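Local coordinates for protein 2,4-dihydroxyhept-2-ene-1,7-dioic acid aldolase (Kordia algicida OT-1, PDB 6BDE) that probably senses nitric oxide as an H-NOX protein, holding a heme b whose ferrous iron carries no added gas ligand in this structure, at residues Y70-F75 with M147-E152. The protein carries 1 engineered substitution. Numbering follows the deposited sequence.
Sequences YGEHFF and MNKTFE. Engineered in segment 70-75: Gly71 (natural residue Ala). With HEM (protoporphyrin IX containing Fe), chain B.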
loop_
_atom_site.group_PDB
_atom_site.type_symbol
_atom_site.label_atom_id
_atom_site.label_comp_id
_atom_site.label_asym_id
_atom_site.label_seq_id
_atom_site.Cartn_x
_atom_site.Cartn_y
_atom_site.Cartn_z
ATOM N N TYR A 70 -2.943 -2.713 -6.259
ATOM C CA TYR A 70 -2.322 -3.656 -5.335
ATOM C C TYR A 70 -2.596 -3.273 -3.886
ATOM O O TYR A 70 -2.880 -4.143 -3.053
ATOM C CB TYR A 70 -0.818 -3.738 -5.594
ATOM C CG TYR A 70 -0.108 -4.731 -4.702
ATOM C CD1 TYR A 70 -0.687 -5.955 -4.397
ATOM C CD2 TYR A 70 1.139 -4.444 -4.165
ATOM C CE1 TYR A 70 -0.047 -6.866 -3.580
ATOM C CE2 TYR A 70 1.789 -5.349 -3.347
ATOM C CZ TYR A 70 1.191 -6.558 -3.060
ATOM O OH TYR A 70 1.831 -7.465 -2.247
ATOM N N GLY A 71 -2.513 -1.980 -3.565
ATOM C CA GLY A 71 -2.796 -1.548 -2.205
ATOM C C GLY A 71 -4.213 -1.869 -1.772
ATOM O O GLY A 71 -4.451 -2.249 -0.622
ATOM N N GLU A 72 -5.174 -1.725 -2.686
ATOM C CA GLU A 72 -6.545 -2.111 -2.372
ATOM C C GLU A 72 -6.655 -3.617 -2.168
ATOM O O GLU A 72 -7.383 -4.075 -1.280
ATOM C CB GLU A 72 -7.489 -1.644 -3.479
ATOM C CG GLU A 72 -7.565 -0.133 -3.625
ATOM C CD GLU A 72 -8.738 0.319 -4.469
ATOM O OE1 GLU A 72 -9.269 -0.501 -5.248
ATOM O OE2 GLU A 72 -9.133 1.499 -4.351
ATOM N N HIS A 73 -5.932 -4.399 -2.972
ATOM C CA HIS A 73 -5.965 -5.849 -2.814
ATOM C C HIS A 73 -5.297 -6.281 -1.515
ATOM O O HIS A 73 -5.738 -7.242 -0.874
ATOM C CB HIS A 73 -5.293 -6.527 -4.008
ATOM C CG HIS A 73 -4.986 -7.976 -3.784
ATOM N ND1 HIS A 73 -5.963 -8.947 -3.752
ATOM C CD2 HIS A 73 -3.812 -8.617 -3.575
ATOM C CE1 HIS A 73 -5.404 -10.124 -3.537
ATOM N NE2 HIS A 73 -4.099 -9.952 -3.425
ATOM N N PHE A 74 -4.233 -5.584 -1.109
ATOM C CA PHE A 74 -3.514 -5.978 0.097
ATOM C C PHE A 74 -4.330 -5.754 1.362
ATOM O O PHE A 74 -4.049 -6.388 2.384
ATOM C CB PHE A 74 -2.185 -5.228 0.200
ATOM C CG PHE A 74 -1.226 -5.836 1.184
ATOM C CD1 PHE A 74 -0.549 -7.006 0.881
ATOM C CD2 PHE A 74 -1.011 -5.245 2.418
ATOM C CE1 PHE A 74 0.329 -7.572 1.786
ATOM C CE2 PHE A 74 -0.133 -5.805 3.328
ATOM C CZ PHE A 74 0.537 -6.970 3.012
ATOM N N PHE A 75 -5.331 -4.870 1.322
ATOM C CA PHE A 75 -6.192 -4.695 2.487
ATOM C C PHE A 75 -6.963 -5.972 2.793
ATOM O O PHE A 75 -7.190 -6.303 3.963
ATOM C CB PHE A 75 -7.152 -3.527 2.267
ATOM C CG PHE A 75 -7.899 -3.116 3.506
ATOM C CD1 PHE A 75 -7.394 -2.134 4.340
ATOM C CD2 PHE A 75 -9.105 -3.713 3.836
ATOM C CE1 PHE A 75 -8.078 -1.753 5.481
ATOM C CE2 PHE A 75 -9.793 -3.339 4.974
ATOM C CZ PHE A 75 -9.278 -2.357 5.798
ATOM N N MET A 147 -5.739 3.081 2.138
ATOM C CA MET A 147 -6.627 4.078 2.726
ATOM C C MET A 147 -8.023 3.999 2.121
ATOM O O MET A 147 -9.023 4.130 2.837
ATOM C CB MET A 147 -6.047 5.479 2.538
ATOM C CG MET A 147 -4.800 5.775 3.355
ATOM S SD MET A 147 -4.245 7.466 3.063
ATOM C CE MET A 147 -2.744 7.527 4.035
ATOM N N ASN A 148 -8.109 3.797 0.802
ATOM C CA ASN A 148 -9.407 3.658 0.147
ATOM C C ASN A 148 -10.221 2.534 0.776
ATOM O O ASN A 148 -11.409 2.701 1.078
ATOM C CB ASN A 148 -9.218 3.396 -1.349
ATOM C CG ASN A 148 -8.805 4.636 -2.116
ATOM O OD1 ASN A 148 -8.843 5.749 -1.592
ATOM N ND2 ASN A 148 -8.410 4.448 -3.370
ATOM N N LYS A 149 -9.591 1.377 0.982
ATOM C CA LYS A 149 -10.290 0.229 1.543
ATOM C C LYS A 149 -10.506 0.348 3.045
ATOM O O LYS A 149 -11.391 -0.328 3.583
ATOM C CB LYS A 149 -9.524 -1.056 1.226
ATOM C CG LYS A 149 -9.590 -1.457 -0.238
ATOM C CD LYS A 149 -11.023 -1.748 -0.655
ATOM C CE LYS A 149 -11.114 -2.075 -2.135
ATOM N NZ LYS A 149 -12.496 -2.467 -2.529
ATOM N N THR A 150 -9.721 1.181 3.731
ATOM C CA THR A 150 -9.988 1.454 5.139
ATOM C C THR A 150 -11.334 2.146 5.304
ATOM O O THR A 150 -12.134 1.784 6.176
ATOM C CB THR A 150 -8.867 2.311 5.731
ATOM O OG1 THR A 150 -7.634 1.583 5.688
ATOM C CG2 THR A 150 -9.182 2.683 7.176
ATOM N N PHE A 151 -11.607 3.144 4.460
ATOM C CA PHE A 151 -12.900 3.818 4.507
ATOM C C PHE A 151 -14.021 2.891 4.055
ATOM O O PHE A 151 -15.119 2.916 4.623
ATOM C CB PHE A 151 -12.861 5.081 3.649
ATOM C CG PHE A 151 -12.179 6.238 4.317
ATOM C CD1 PHE A 151 -12.889 7.086 5.149
ATOM C CD2 PHE A 151 -10.827 6.469 4.127
ATOM C CE1 PHE A 151 -12.266 8.146 5.776
ATOM C CE2 PHE A 151 -10.198 7.528 4.750
ATOM C CZ PHE A 151 -10.920 8.367 5.577
ATOM N N GLU A 152 -13.760 2.061 3.042
ATOM C CA GLU A 152 -14.767 1.111 2.583
ATOM C C GLU A 152 -15.084 0.082 3.661
ATOM O O GLU A 152 -16.233 -0.359 3.791
ATOM C CB GLU A 152 -14.294 0.418 1.305
ATOM C CG GLU A 152 -15.281 -0.604 0.759
ATOM C CD GLU A 152 -15.080 -0.887 -0.715
ATOM O OE1 GLU A 152 -15.721 -1.827 -1.232
ATOM O OE2 GLU A 152 -14.280 -0.174 -1.357
HETATM C CHA HEM B . 4.598 -1.738 3.984
HETATM C CHB HEM B . 1.631 -4.752 7.388
HETATM C CHC HEM B . -2.153 -0.753 7.659
HETATM C CHD HEM B . 0.701 2.171 4.049
HETATM C C1A HEM B . 3.742 -2.766 5.039
HETATM C C2A HEM B . 4.324 -4.053 4.972
HETATM C C3A HEM B . 3.591 -4.788 5.813
HETATM C C4A HEM B . 2.624 -3.895 6.313
HETATM C CMA HEM B . 3.768 -6.266 6.158
HETATM C CAA HEM B . 5.536 -4.498 4.154
HETATM C CBA HEM B . 6.790 -4.261 5.002
HETATM C CGA HEM B . 8.039 -4.805 4.313
HETATM O O1A HEM B . 9.125 -4.874 4.948
HETATM O O2A HEM B . 7.988 -5.187 3.114
HETATM C C1B HEM B . 0.337 -3.742 7.603
HETATM C C2B HEM B . -0.933 -4.295 8.278
HETATM C C3B HEM B . -1.863 -3.215 8.314
HETATM C C4B HEM B . -1.136 -2.066 7.678
HETATM C CMB HEM B . -1.141 -5.714 8.809
HETATM C CAB HEM B . -3.277 -3.199 8.885
HETATM C CBB HEM B . -3.496 -3.521 10.143
HETATM C C1C HEM B . -1.394 0.265 6.509
HETATM C C2C HEM B . -2.287 1.265 6.066
HETATM C C3C HEM B . -1.578 1.981 5.177
HETATM C C4C HEM B . -0.310 1.368 5.152
HETATM C CMC HEM B . -3.734 1.486 6.502
HETATM C CAC HEM B . -2.036 3.199 4.381
HETATM C CBC HEM B . -1.652 4.401 4.752
HETATM C C1D HEM B . 1.964 1.086 3.870
HETATM C C2D HEM B . 2.788 1.480 2.667
HETATM C C3D HEM B . 3.817 0.503 2.597
HETATM C C4D HEM B . 3.573 -0.465 3.775
HETATM C CMD HEM B . 2.582 2.673 1.736
HETATM C CAD HEM B . 4.939 0.434 1.561
HETATM C CBD HEM B . 6.305 0.598 2.218
HETATM C CGD HEM B . 6.744 2.053 2.095
HETATM O O1D HEM B . 5.911 2.926 1.737
HETATM O O2D HEM B . 7.933 2.372 2.358
HETATM N NA HEM B . 2.596 -2.580 5.820
HETATM N NB HEM B . 0.224 -2.284 7.116
HETATM N NC HEM B . -0.122 0.215 5.928
HETATM N ND HEM B . 2.307 -0.163 4.605
HETATM FE FE HEM B . 1.490 -0.950 6.278
#
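CB of Lys149 lies over one face of the Phe75 ring, 3.9 Å from its centroid in a CH-pi contact, 29° off the normal. CG of Phe75 stands anti to its backbone N (chi1 -169°), which sets it 3.5 Å from Lys149 CB. Phe75 CE1 comes 3.4 Å from Thr150 OG1, a hydroxyl hydrogen-bonded to Leu146 O. An alanine here would keep the CB contact but remove the ring, and would probably leave a gap beside Lys149 CB and Thr150 OG1. Beyond CB, the lysine bends at chi2 (-62°) and crosses Glu72 at about a right angle, its CE 3.9 Å from Glu72 CB.

Among polar contacts, Asn148 ND2 donates to the anti lone pair of Glu72 OE2 at 3.2 Å, nearly in its own amide plane. Lys149 NZ forms a salt bridge with Glu152 OE2 (3.1 Å) in its own helix, while Glu72 OE1, at 4.7 Å from Lys149 NZ, is not in contact with it.

The axes of the two short helical segments come within 8.5 Å, inclined at 43°. Helix 63-81, carrying the engineered Gly71, also packs Tyr70 and Phe74 on helix 3-17, while Met147 and Phe151 pack on strand 171-178 and helix 92-96; Met147 and Thr150 line the heme pocket of this H-NOX fold.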